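Local coordinates for protein quinoline 2-oxidoreductase large subunit (Pseudomonas putida, PDB 1T3Q) that carries the molybdenum and pterin cytosine dinucleotide cofactor of a molybdenum hydroxylase that oxidises quinoline at its 2 position, at residues G15-R20 and I670-V675; R20-R25 and H510-A515; Q224-V229 and S502-G507; K496-T501 and V530-S535. One frame throughout, in Å; residues are numbered along the deposited sequence.

Interactions 1, 2 and 3 touch the pterin cytosine dinucleotide, at the cytosine, the diphosphate and the pterin. Interactions 1 and 2 share R20, their centres about 10 Å apart. In sequence, interactions 2, 3 and 4 fall between the two ends of interaction 1, and the segments of interaction 4 alternate with those of 2 and 3. Interaction 4 pairs the beta-alpha-beta strands 497-501 and 529-532, connected by helix 510-522, whose first turn belongs to interaction 2; the loop before that helix supplies one side of interaction 3, the start of helix 226-237 the other. I670-V675, at the start of helix 672-692, meet the cofactor, residues 15-25 pack behind it and behind helix 510-522, and Q224 reaches the molybdenum centre.

Interaction 1: G15-R20 and I670-V675. With MCN (pterin cytosine dinucleotide), chain N.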
# COMPACT_ATOMS: atom_id res chain seq x y z
N GLY B 15 25.58 14.24 17.45
CA GLY B 15 25.98 14.76 18.74
C GLY B 15 24.93 15.67 19.35
O GLY B 15 25.04 16.07 20.51
N THR B 16 23.90 16.00 18.57
CA THR B 16 22.84 16.87 19.06
C THR B 16 21.55 16.08 19.28
O THR B 16 21.26 15.12 18.54
CB THR B 16 22.56 18.03 18.08
OG1 THR B 16 22.01 17.52 16.86
CG2 THR B 16 23.86 18.77 17.77
N SER B 17 20.79 16.47 20.30
CA SER B 17 19.55 15.78 20.63
C SER B 17 18.35 16.25 19.81
O SER B 17 17.43 16.88 20.33
CB SER B 17 19.25 15.94 22.12
OG SER B 17 20.22 15.24 22.89
N VAL B 18 18.38 15.93 18.52
CA VAL B 18 17.30 16.29 17.61
C VAL B 18 16.01 15.57 18.05
O VAL B 18 16.05 14.39 18.41
CB VAL B 18 17.65 15.86 16.15
CG1 VAL B 18 16.44 16.00 15.24
CG2 VAL B 18 18.81 16.70 15.64
N LEU B 19 14.89 16.29 18.06
CA LEU B 19 13.62 15.69 18.45
C LEU B 19 13.23 14.64 17.41
O LEU B 19 13.43 14.84 16.21
CB LEU B 19 12.53 16.76 18.57
CG LEU B 19 12.80 17.80 19.66
CD1 LEU B 19 11.62 18.76 19.77
CD2 LEU B 19 13.04 17.10 21.00
N ARG B 20 12.66 13.54 17.87
CA ARG B 20 12.29 12.45 16.97
C ARG B 20 11.19 12.78 15.97
O ARG B 20 10.11 13.22 16.35
CB ARG B 20 11.90 11.21 17.78
CG ARG B 20 12.95 10.79 18.81
CD ARG B 20 12.81 9.32 19.15
NE ARG B 20 11.41 8.93 19.24
CZ ARG B 20 10.98 7.67 19.23
NH1 ARG B 20 9.68 7.41 19.30
NH2 ARG B 20 11.86 6.68 19.14
N ILE B 670 25.16 9.85 18.72
CA ILE B 670 24.49 10.51 17.61
C ILE B 670 23.44 11.46 18.17
O ILE B 670 23.35 12.62 17.78
CB ILE B 670 23.76 9.49 16.70
CG1 ILE B 670 24.76 8.47 16.15
CG2 ILE B 670 23.05 10.21 15.56
CD1 ILE B 670 24.08 7.31 15.44
N ASN B 671 22.66 10.95 19.13
CA ASN B 671 21.58 11.70 19.75
C ASN B 671 21.57 11.37 21.24
O ASN B 671 21.01 10.36 21.66
CB ASN B 671 20.26 11.29 19.08
CG ASN B 671 19.11 12.20 19.44
OD1 ASN B 671 18.78 12.37 20.61
ND2 ASN B 671 18.48 12.79 18.43
N PRO B 672 22.22 12.22 22.06
CA PRO B 672 22.29 12.00 23.51
C PRO B 672 20.93 11.71 24.15
O PRO B 672 20.83 10.85 25.01
CB PRO B 672 22.92 13.30 24.02
CG PRO B 672 23.83 13.68 22.89
CD PRO B 672 22.95 13.45 21.68
N MET B 673 19.90 12.43 23.73
CA MET B 673 18.56 12.22 24.26
C MET B 673 18.10 10.77 24.03
O MET B 673 17.63 10.10 24.94
CB MET B 673 17.58 13.17 23.57
CG MET B 673 16.14 13.04 24.06
SD MET B 673 15.01 14.12 23.15
CE MET B 673 14.87 13.19 21.60
N ILE B 674 18.25 10.31 22.80
CA ILE B 674 17.85 8.95 22.45
C ILE B 674 18.70 7.92 23.19
O ILE B 674 18.17 6.91 23.66
CB ILE B 674 17.93 8.74 20.92
CG1 ILE B 674 16.73 9.45 20.27
CG2 ILE B 674 17.92 7.25 20.56
CD1 ILE B 674 16.78 9.52 18.76
N VAL B 675 20.00 8.18 23.32
CA VAL B 675 20.88 7.26 24.03
C VAL B 675 20.44 7.12 25.49
O VAL B 675 20.43 6.02 26.04
CB VAL B 675 22.36 7.73 23.98
CG1 VAL B 675 23.21 6.89 24.91
CG2 VAL B 675 22.88 7.65 22.56
N1 MCN N . 22.48 5.62 19.39
C2 MCN N . 23.04 6.93 19.26
N3 MCN N . 24.42 6.95 19.34
C4 MCN N . 25.26 5.86 19.54
C5 MCN N . 24.63 4.54 19.68
C6 MCN N . 23.27 4.42 19.60
O2 MCN N . 22.32 7.90 19.12
N4 MCN N . 26.57 5.99 19.59
C1' MCN N . 20.91 5.54 19.27
C2D MCN N . 20.46 5.12 17.80
O2' MCN N . 19.20 5.79 17.45
C3' MCN N . 20.37 3.61 17.89
C4D MCN N . 19.84 3.34 19.27
O4D MCN N . 20.30 4.52 20.10
O3' MCN N . 19.46 3.10 16.85
C5' MCN N . 20.18 1.94 19.87
O5' MCN N . 21.57 1.80 19.72
PA MCN N . 22.29 0.61 18.98
O1A MCN N . 22.87 1.18 17.73
O2A MCN N . 23.17 -0.02 20.05
O3A MCN N . 21.31 -0.65 18.62
PB MCN N . 20.20 -0.82 17.48
O1B MCN N . 20.65 -1.95 16.61
O2B MCN N . 19.89 0.48 16.82
O3B MCN N . 18.89 -1.24 18.31
C10 MCN N . 18.69 -2.57 18.72
C9' MCN N . 18.96 -2.59 20.19
C8' MCN N . 18.65 -4.04 20.63
S8' MCN N . 19.69 -5.29 19.90
C7' MCN N . 17.72 -4.42 21.50
S7' MCN N . 17.36 -6.10 21.98
C6' MCN N . 16.80 -3.30 22.11
C7 MCN N . 17.50 -1.97 22.12
O9' MCN N . 17.99 -1.64 20.83
N5' MCN N . 15.48 -3.41 21.35
C4A MCN N . 14.74 -2.19 21.58
N8' MCN N . 16.56 -0.89 22.56
C4B MCN N . 15.19 -1.00 22.18
N1' MCN N . 14.42 0.18 22.38
C2' MCN N . 13.15 0.11 21.94
N2' MCN N . 12.37 1.20 22.12
N3' MCN N . 12.62 -1.00 21.30
C4' MCN N . 13.34 -2.23 21.05
O4' MCN N . 12.81 -3.15 20.49
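The side-chain amide of N671 reaches across to the backbone of V18, where ND2 gives a 2.9 Å bond to V18 O, lying in the carbonyl plane on a lone pair and almost in the plane of the amide itself. CG stands anti to the backbone N (chi1 -168°), and the other end of the amide turns back on its own chain: OD1 accepts from I674 N at 3.1 Å, from above the carbonyl plane, and so caps helix 672-692. Q516 OE1 is a second partner of ND2, so both ends of this buried group are used and its orientation is fixed. Close by, S17 OG accepts from M673 N at 3.0 Å and also rests against the proline ring, 3.5 Å from P672 CD. M673 CB packs 3.4 Å from the same S17 OG, and its CE comes near V18 O. G15 N adds a backbone bond of 2.8 Å to I670 O.

Packing is looser toward L19 and R20, where M673 SD stays 4.2 Å from L19 CD2 and I674 CD1 lies 4.0 Å from R20 CD. G15 is exposed, and L19 and M673 are partly so, with H103 of the small subunit packing on M673. The arrangement is an asparagine N-cap at which the backbone N-H groups of I670 and N671 bind N3 and O2 of the cytosine, part of the dinucleotide pocket of this molybdenum hydroxylase.

Interaction 2: R20-R25 and H510-A515. With MCN (pterin cytosine dinucleotide), chain N.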
# COMPACT_ATOMS: atom_id res chain seq x y z
N ARG B 20 12.66 13.54 17.87
CA ARG B 20 12.29 12.45 16.97
C ARG B 20 11.19 12.78 15.97
O ARG B 20 10.11 13.22 16.35
CB ARG B 20 11.90 11.21 17.78
CG ARG B 20 12.95 10.79 18.81
CD ARG B 20 12.81 9.32 19.15
NE ARG B 20 11.41 8.93 19.24
CZ ARG B 20 10.98 7.67 19.23
NH1 ARG B 20 9.68 7.41 19.30
NH2 ARG B 20 11.86 6.68 19.14
N ARG B 21 11.46 12.54 14.70
CA ARG B 21 10.47 12.82 13.68
C ARG B 21 9.30 11.82 13.72
O ARG B 21 8.20 12.14 13.28
CB ARG B 21 11.11 12.84 12.29
CG ARG B 21 11.99 11.65 11.97
CD ARG B 21 12.76 11.87 10.66
NE ARG B 21 13.64 13.04 10.73
CZ ARG B 21 14.44 13.43 9.73
NH1 ARG B 21 15.21 14.50 9.87
NH2 ARG B 21 14.47 12.74 8.59
N GLU B 22 9.53 10.63 14.27
CA GLU B 22 8.46 9.65 14.33
C GLU B 22 7.43 9.92 15.43
O GLU B 22 6.31 9.41 15.38
CB GLU B 22 9.02 8.23 14.50
CG GLU B 22 9.94 8.03 15.69
CD GLU B 22 11.41 8.17 15.33
OE1 GLU B 22 11.81 9.26 14.86
OE2 GLU B 22 12.17 7.19 15.51
N ASP B 23 7.81 10.72 16.42
CA ASP B 23 6.92 11.02 17.55
C ASP B 23 5.56 11.59 17.19
O ASP B 23 4.57 11.25 17.83
CB ASP B 23 7.60 11.99 18.52
CG ASP B 23 8.67 11.33 19.37
OD1 ASP B 23 8.96 10.13 19.16
OD2 ASP B 23 9.22 12.02 20.25
N THR B 24 5.50 12.44 16.17
CA THR B 24 4.24 13.07 15.82
C THR B 24 3.15 12.09 15.42
O THR B 24 2.01 12.21 15.88
CB THR B 24 4.44 14.14 14.73
OG1 THR B 24 5.42 15.09 15.19
CG2 THR B 24 3.14 14.89 14.46
N ARG B 25 3.46 11.11 14.58
CA ARG B 25 2.42 10.16 14.21
C ARG B 25 2.12 9.21 15.37
O ARG B 25 0.99 8.76 15.54
CB ARG B 25 2.81 9.36 12.96
CG ARG B 25 3.93 8.35 13.13
CD ARG B 25 4.06 7.52 11.83
NE ARG B 25 5.17 6.56 11.85
CZ ARG B 25 6.45 6.89 11.73
NH1 ARG B 25 6.80 8.16 11.58
NH2 ARG B 25 7.38 5.94 11.73
N HIS B 510 15.88 5.04 14.75
CA HIS B 510 16.62 5.05 13.48
C HIS B 510 16.15 6.11 12.49
O HIS B 510 16.95 6.73 11.79
CB HIS B 510 16.49 3.69 12.78
CG HIS B 510 17.07 2.55 13.56
ND1 HIS B 510 16.83 1.24 13.22
CD2 HIS B 510 17.88 2.53 14.63
CE1 HIS B 510 17.49 0.45 14.06
NE2 HIS B 510 18.13 1.21 14.92
N GLU B 511 14.84 6.28 12.40
CA GLU B 511 14.24 7.23 11.48
C GLU B 511 14.81 8.63 11.70
O GLU B 511 14.86 9.45 10.78
CB GLU B 511 12.73 7.20 11.68
CG GLU B 511 11.93 8.10 10.77
CD GLU B 511 10.44 7.77 10.83
OE1 GLU B 511 9.63 8.63 10.44
OE2 GLU B 511 10.09 6.65 11.27
N THR B 512 15.25 8.90 12.92
CA THR B 512 15.82 10.20 13.24
C THR B 512 17.35 10.17 13.23
O THR B 512 17.98 10.96 12.54
CB THR B 512 15.32 10.69 14.63
OG1 THR B 512 13.90 10.90 14.58
CG2 THR B 512 16.01 11.99 15.03
N THR B 513 17.94 9.24 13.97
CA THR B 513 19.40 9.17 14.04
C THR B 513 20.12 8.85 12.74
O THR B 513 21.21 9.36 12.49
CB THR B 513 19.85 8.19 15.14
OG1 THR B 513 19.22 6.91 14.95
CG2 THR B 513 19.48 8.73 16.51
N LEU B 514 19.53 8.00 11.90
CA LEU B 514 20.19 7.68 10.63
C LEU B 514 20.18 8.92 9.73
O LEU B 514 21.09 9.11 8.92
CB LEU B 514 19.49 6.50 9.93
CG LEU B 514 19.56 5.16 10.68
CD1 LEU B 514 18.87 4.08 9.84
CD2 LEU B 514 21.02 4.78 10.95
N ALA B 515 19.17 9.77 9.88
CA ALA B 515 19.08 10.98 9.08
C ALA B 515 20.20 11.93 9.52
O ALA B 515 20.78 12.63 8.69
CB ALA B 515 17.72 11.66 9.27
N1 MCN N . 22.48 5.62 19.39
C2 MCN N . 23.04 6.93 19.26
N3 MCN N . 24.42 6.95 19.34
C4 MCN N . 25.26 5.86 19.54
C5 MCN N . 24.63 4.54 19.68
C6 MCN N . 23.27 4.42 19.60
O2 MCN N . 22.32 7.90 19.12
N4 MCN N . 26.57 5.99 19.59
C1' MCN N . 20.91 5.54 19.27
C2D MCN N . 20.46 5.12 17.80
O2' MCN N . 19.20 5.79 17.45
C3' MCN N . 20.37 3.61 17.89
C4D MCN N . 19.84 3.34 19.27
O4D MCN N . 20.30 4.52 20.10
O3' MCN N . 19.46 3.10 16.85
C5' MCN N . 20.18 1.94 19.87
O5' MCN N . 21.57 1.80 19.72
PA MCN N . 22.29 0.61 18.98
O1A MCN N . 22.87 1.18 17.73
O2A MCN N . 23.17 -0.02 20.05
O3A MCN N . 21.31 -0.65 18.62
PB MCN N . 20.20 -0.82 17.48
O1B MCN N . 20.65 -1.95 16.61
O2B MCN N . 19.89 0.48 16.82
O3B MCN N . 18.89 -1.24 18.31
C10 MCN N . 18.69 -2.57 18.72
C9' MCN N . 18.96 -2.59 20.19
C8' MCN N . 18.65 -4.04 20.63
S8' MCN N . 19.69 -5.29 19.90
C7' MCN N . 17.72 -4.42 21.50
S7' MCN N . 17.36 -6.10 21.98
C6' MCN N . 16.80 -3.30 22.11
C7 MCN N . 17.50 -1.97 22.12
O9' MCN N . 17.99 -1.64 20.83
N5' MCN N . 15.48 -3.41 21.35
C4A MCN N . 14.74 -2.19 21.58
N8' MCN N . 16.56 -0.89 22.56
C4B MCN N . 15.19 -1.00 22.18
N1' MCN N . 14.42 0.18 22.38
C2' MCN N . 13.15 0.11 21.94
N2' MCN N . 12.37 1.20 22.12
N3' MCN N . 12.62 -1.00 21.30
C4' MCN N . 13.34 -2.23 21.05
O4' MCN N . 12.81 -3.15 20.49
O HOH W 1 13.55 10.04 8.23
O HOH W 2 12.84 4.87 13.96
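R25 and E511 meet tip to tip, joining helix 23-27 to the first turn of helix 510-522, the helix of a beta-alpha-beta unit. Their guanidinium and carboxylate planes are only 19° apart, and the grip is an end-on, two-nitrogen salt bridge: NH2 of R25 meets the syn lone pair of E511 OE2 at 2.8 Å, and NH1 reaches OE1 at 3.1 Å. D250 is a second charged partner for NH2.

E22 slides past E511 in the opposite direction. Its CG takes the crowded position between N and carbonyl carbon and the chain then bends, with CD set by chi2 at -95°. OE1 receives the T512 hydroxyl proton at 2.7 Å, while T512 OG1 accepts from R21 N at 2.9 Å. A water joins E22 OE2 to E511 N.

R21 turns its guanidinium 85° from the E511 carboxylate and lays one face over A515 CB, which is 3.5 Å from NH2. Its N-H groups are bound by the carbonyls of V529 and A526, and a water links NH2 with E511 O. At the start of the helix, H510 NE2 gives a nearly straight 2.7 Å bond to the phosphate oxygen O2B of the cofactor.

Interaction 3: Q224-V229 and S502-G507. With MCN (pterin cytosine dinucleotide), chain N.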
# COMPACT_ATOMS: atom_id res chain seq x y z
N GLN B 224 12.59 -7.42 13.24
CA GLN B 224 13.79 -6.58 13.35
C GLN B 224 14.77 -6.98 12.24
O GLN B 224 15.81 -6.34 12.05
CB GLN B 224 14.47 -6.79 14.71
CG GLN B 224 13.53 -6.67 15.90
CD GLN B 224 14.22 -6.93 17.22
OE1 GLN B 224 13.60 -7.43 18.16
NE2 GLN B 224 15.51 -6.59 17.31
N MET B 225 14.43 -8.03 11.49
CA MET B 225 15.31 -8.54 10.42
C MET B 225 14.56 -8.88 9.13
O MET B 225 14.48 -10.04 8.73
CB MET B 225 16.04 -9.79 10.93
CG MET B 225 16.78 -9.61 12.26
SD MET B 225 17.40 -11.16 12.99
CE MET B 225 18.74 -11.57 11.82
N PRO B 226 14.03 -7.87 8.42
CA PRO B 226 13.28 -8.11 7.18
C PRO B 226 13.98 -8.88 6.05
O PRO B 226 13.37 -9.76 5.44
CB PRO B 226 12.85 -6.70 6.76
CG PRO B 226 13.94 -5.84 7.30
CD PRO B 226 14.19 -6.42 8.66
N SER B 227 15.23 -8.55 5.75
CA SER B 227 15.95 -9.24 4.68
C SER B 227 16.12 -10.72 5.02
O SER B 227 16.05 -11.58 4.14
CB SER B 227 17.33 -8.61 4.45
OG SER B 227 17.22 -7.27 4.00
N PHE B 228 16.36 -10.99 6.30
CA PHE B 228 16.53 -12.35 6.81
C PHE B 228 15.24 -13.15 6.62
O PHE B 228 15.26 -14.28 6.14
CB PHE B 228 16.91 -12.28 8.29
CG PHE B 228 16.74 -13.58 9.03
CD1 PHE B 228 17.62 -14.64 8.84
CD2 PHE B 228 15.70 -13.72 9.95
CE1 PHE B 228 17.47 -15.83 9.56
CE2 PHE B 228 15.55 -14.91 10.68
CZ PHE B 228 16.44 -15.96 10.48
N VAL B 229 14.12 -12.55 6.99
CA VAL B 229 12.83 -13.22 6.86
C VAL B 229 12.53 -13.55 5.40
O VAL B 229 12.10 -14.66 5.08
CB VAL B 229 11.69 -12.35 7.44
CG1 VAL B 229 10.33 -13.00 7.17
CG2 VAL B 229 11.89 -12.18 8.94
N SER B 502 18.30 -1.22 5.37
CA SER B 502 17.83 -2.57 5.60
C SER B 502 17.57 -2.73 7.10
O SER B 502 17.04 -3.75 7.55
CB SER B 502 18.92 -3.54 5.14
OG SER B 502 20.21 -3.02 5.46
N LEU B 503 17.95 -1.71 7.86
CA LEU B 503 17.74 -1.69 9.30
C LEU B 503 16.25 -1.51 9.57
O LEU B 503 15.59 -0.69 8.92
CB LEU B 503 18.52 -0.53 9.92
CG LEU B 503 19.89 -0.74 10.58
CD1 LEU B 503 20.58 -1.97 10.03
CD2 LEU B 503 20.75 0.50 10.37
N ALA B 504 15.71 -2.26 10.52
CA ALA B 504 14.30 -2.15 10.88
C ALA B 504 14.22 -1.63 12.31
O ALA B 504 14.92 -2.12 13.19
CB ALA B 504 13.62 -3.51 10.76
N SER B 505 13.36 -0.64 12.53
CA SER B 505 13.22 -0.04 13.85
C SER B 505 12.06 -0.61 14.66
O SER B 505 11.03 -0.99 14.11
CB SER B 505 13.02 1.47 13.70
OG SER B 505 12.88 2.10 14.96
N SER B 506 12.25 -0.69 15.97
CA SER B 506 11.21 -1.15 16.88
C SER B 506 11.15 -0.18 18.05
O SER B 506 10.87 -0.56 19.19
CB SER B 506 11.48 -2.59 17.36
OG SER B 506 12.78 -2.76 17.88
N GLY B 507 11.43 1.09 17.75
CA GLY B 507 11.40 2.14 18.75
C GLY B 507 12.72 2.80 19.11
O GLY B 507 12.72 3.78 19.85
N1 MCN N . 22.48 5.62 19.39
C2 MCN N . 23.04 6.93 19.26
N3 MCN N . 24.42 6.95 19.34
C4 MCN N . 25.26 5.86 19.54
C5 MCN N . 24.63 4.54 19.68
C6 MCN N . 23.27 4.42 19.60
O2 MCN N . 22.32 7.90 19.12
N4 MCN N . 26.57 5.99 19.59
C1' MCN N . 20.91 5.54 19.27
C2D MCN N . 20.46 5.12 17.80
O2' MCN N . 19.20 5.79 17.45
C3' MCN N . 20.37 3.61 17.89
C4D MCN N . 19.84 3.34 19.27
O4D MCN N . 20.30 4.52 20.10
O3' MCN N . 19.46 3.10 16.85
C5' MCN N . 20.18 1.94 19.87
O5' MCN N . 21.57 1.80 19.72
PA MCN N . 22.29 0.61 18.98
O1A MCN N . 22.87 1.18 17.73
O2A MCN N . 23.17 -0.02 20.05
O3A MCN N . 21.31 -0.65 18.62
PB MCN N . 20.20 -0.82 17.48
O1B MCN N . 20.65 -1.95 16.61
O2B MCN N . 19.89 0.48 16.82
O3B MCN N . 18.89 -1.24 18.31
C10 MCN N . 18.69 -2.57 18.72
C9' MCN N . 18.96 -2.59 20.19
C8' MCN N . 18.65 -4.04 20.63
S8' MCN N . 19.69 -5.29 19.90
C7' MCN N . 17.72 -4.42 21.50
S7' MCN N . 17.36 -6.10 21.98
C6' MCN N . 16.80 -3.30 22.11
C7 MCN N . 17.50 -1.97 22.12
O9' MCN N . 17.99 -1.64 20.83
N5' MCN N . 15.48 -3.41 21.35
C4A MCN N . 14.74 -2.19 21.58
N8' MCN N . 16.56 -0.89 22.56
C4B MCN N . 15.19 -1.00 22.18
N1' MCN N . 14.42 0.18 22.38
C2' MCN N . 13.15 0.11 21.94
N2' MCN N . 12.37 1.20 22.12
N3' MCN N . 12.62 -1.00 21.30
C4' MCN N . 13.34 -2.23 21.05
O4' MCN N . 12.81 -3.15 20.49
O HOH W 3 16.99 -6.60 7.39
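A504 CB touches both the backbone and the ring of the opposite segment, 3.8 Å from Q224 O and 3.6 Å from P226 CD. The neighbouring ring atom, P226 CG, lies 3.7 Å from S502 O, so the ring edge from CD to CG lies between the A504 methyl and the S502 carbonyl.

The side chain of Q224 runs from this packing toward the metal. Its CB leaves the backbone beside the A504 contact. CG, anti to the carbonyl carbon (chi1 -51°), is the atom that approaches S506, at 4.4 Å from S506 OG. CD carries the chain on in extended form, and at the tip the amide is held at both ends: OE1 accepts from G256 N, while NE2 donates to A544 O and to an oxygen of the molybdenum centre. With these bonds the rotation of the amide is fixed.

The contact thus joins the start of helix 226-237, with M225 at its N-cap, to the loop that leads from strand 497-501 into helix 510-522, the crossover of a beta-alpha-beta unit. The touching parts, 224-227 and 502-506, run roughly antiparallel, 161° apart. A water bridges S227 N, from which it accepts, and S502 O, to which it donates. S227 OG is held by G541 N and S502 OG by S486 O.

Toward the cofactor, S506 OG lies 2.6 Å from O4' of the pterin, and either could be the donor. G507, with a positive phi of 114°, brings its C within 3.4 Å of the pterin amino nitrogen N2'.

Interaction 4: K496-T501 and V530-S535; sequences KVTVTT and VIQAGS
T500 OG1 is gripped from two directions, by Q532 NE2 at 3.0 Å and by N538 ND2 of the second subunit. Q532 reaches it with a chain extended beyond CG, and T500 OG1 lies near the amide plane, 14° out of it. NE2 also donates to K537 O of the second subunit, so this edge of the sheet meets the second copy of the protein. On its way Q532 crosses T498, whose methyl CG2 packs 3.4 Å from Q532 CD. T498, T500, V530 and Q532 share this face.

Between the backbones a parallel ladder runs: V497 O accepts from V530 N, and V530 O accepts from V499 N at 2.9 Å. V499 O then takes Q532 N at 2.6 Å, a short bond, and Q532 O receives T501 N. The strand directions differ by 28°, a moderate twist. At the end of the paired strands T501 CG2 meets A533 CB at 3.7 Å.

On the face of V499 and I531 these two lie side by side, I531 CD1 being 3.6 Å from V499 CB. Helix 510-522 covers this face, where A518 packs on V499, and L514 and A515 on I531. Parallel neighbours with a helix laid over one face are the hallmark of a beta-alpha-beta crossover.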
# COMPACT_ATOMS: atom_id res chain seq x y z
N LYS B 496 17.81 17.46 -2.05
CA LYS B 496 17.35 16.76 -0.86
C LYS B 496 17.99 15.37 -0.91
O LYS B 496 18.54 14.98 -1.93
CB LYS B 496 15.82 16.68 -0.84
CG LYS B 496 15.14 18.05 -0.79
CD LYS B 496 15.66 18.88 0.37
CE LYS B 496 14.89 20.19 0.54
NZ LYS B 496 14.96 21.07 -0.65
N VAL B 497 17.91 14.63 0.20
CA VAL B 497 18.54 13.32 0.26
C VAL B 497 17.59 12.19 0.67
O VAL B 497 16.86 12.32 1.66
CB VAL B 497 19.72 13.34 1.25
CG1 VAL B 497 20.41 11.99 1.29
CG2 VAL B 497 20.71 14.43 0.86
N THR B 498 17.62 11.09 -0.08
CA THR B 498 16.78 9.93 0.20
C THR B 498 17.67 8.74 0.55
O THR B 498 18.47 8.30 -0.27
CB THR B 498 15.92 9.55 -1.02
OG1 THR B 498 15.08 10.66 -1.37
CG2 THR B 498 15.04 8.33 -0.70
N VAL B 499 17.54 8.26 1.78
CA VAL B 499 18.33 7.13 2.26
C VAL B 499 17.45 5.90 2.40
O VAL B 499 16.32 5.99 2.89
CB VAL B 499 18.95 7.44 3.65
CG1 VAL B 499 19.77 6.25 4.15
CG2 VAL B 499 19.82 8.68 3.56
N THR B 500 17.95 4.75 1.96
CA THR B 500 17.21 3.51 2.08
C THR B 500 18.06 2.56 2.91
O THR B 500 19.24 2.34 2.61
CB THR B 500 16.90 2.87 0.71
OG1 THR B 500 16.20 3.81 -0.11
CG2 THR B 500 16.01 1.63 0.89
N THR B 501 17.48 2.02 3.97
CA THR B 501 18.21 1.12 4.83
C THR B 501 17.50 -0.22 5.01
O THR B 501 16.29 -0.35 4.81
CB THR B 501 18.44 1.75 6.22
OG1 THR B 501 19.24 0.88 7.01
CG2 THR B 501 17.11 2.01 6.92
N VAL B 530 15.60 12.05 4.32
CA VAL B 530 14.52 11.16 4.75
C VAL B 530 15.04 9.73 4.77
O VAL B 530 15.79 9.32 3.88
CB VAL B 530 13.27 11.24 3.85
CG1 VAL B 530 13.58 10.76 2.44
CG2 VAL B 530 12.16 10.39 4.46
N ILE B 531 14.67 8.99 5.81
CA ILE B 531 15.09 7.60 5.94
C ILE B 531 13.95 6.67 5.51
O ILE B 531 12.84 6.74 6.04
CB ILE B 531 15.49 7.26 7.39
CG1 ILE B 531 16.62 8.19 7.85
CG2 ILE B 531 15.93 5.80 7.49
CD1 ILE B 531 17.86 8.12 6.97
N GLN B 532 14.25 5.82 4.53
CA GLN B 532 13.29 4.85 4.02
C GLN B 532 13.69 3.48 4.55
O GLN B 532 14.83 3.04 4.36
CB GLN B 532 13.33 4.83 2.48
CG GLN B 532 12.77 6.08 1.85
CD GLN B 532 12.72 6.01 0.34
OE1 GLN B 532 11.91 6.69 -0.28
NE2 GLN B 532 13.59 5.19 -0.25
N ALA B 533 12.76 2.82 5.23
CA ALA B 533 13.00 1.51 5.80
C ALA B 533 11.71 0.71 5.76
O ALA B 533 10.67 1.24 5.41
CB ALA B 533 13.48 1.65 7.23
N GLY B 534 11.78 -0.57 6.11
CA GLY B 534 10.57 -1.38 6.11
C GLY B 534 10.15 -2.00 4.79
O GLY B 534 8.97 -2.32 4.60
N SER B 535 11.10 -2.15 3.87
CA SER B 535 10.83 -2.78 2.58
C SER B 535 12.10 -3.41 2.04
O SER B 535 13.17 -2.80 2.08
CB SER B 535 10.32 -1.77 1.56
OG SER B 535 10.18 -2.40 0.29
O HOH W 4 13.85 -0.49 3.19
O HOH W 5 14.35 -1.66 6.41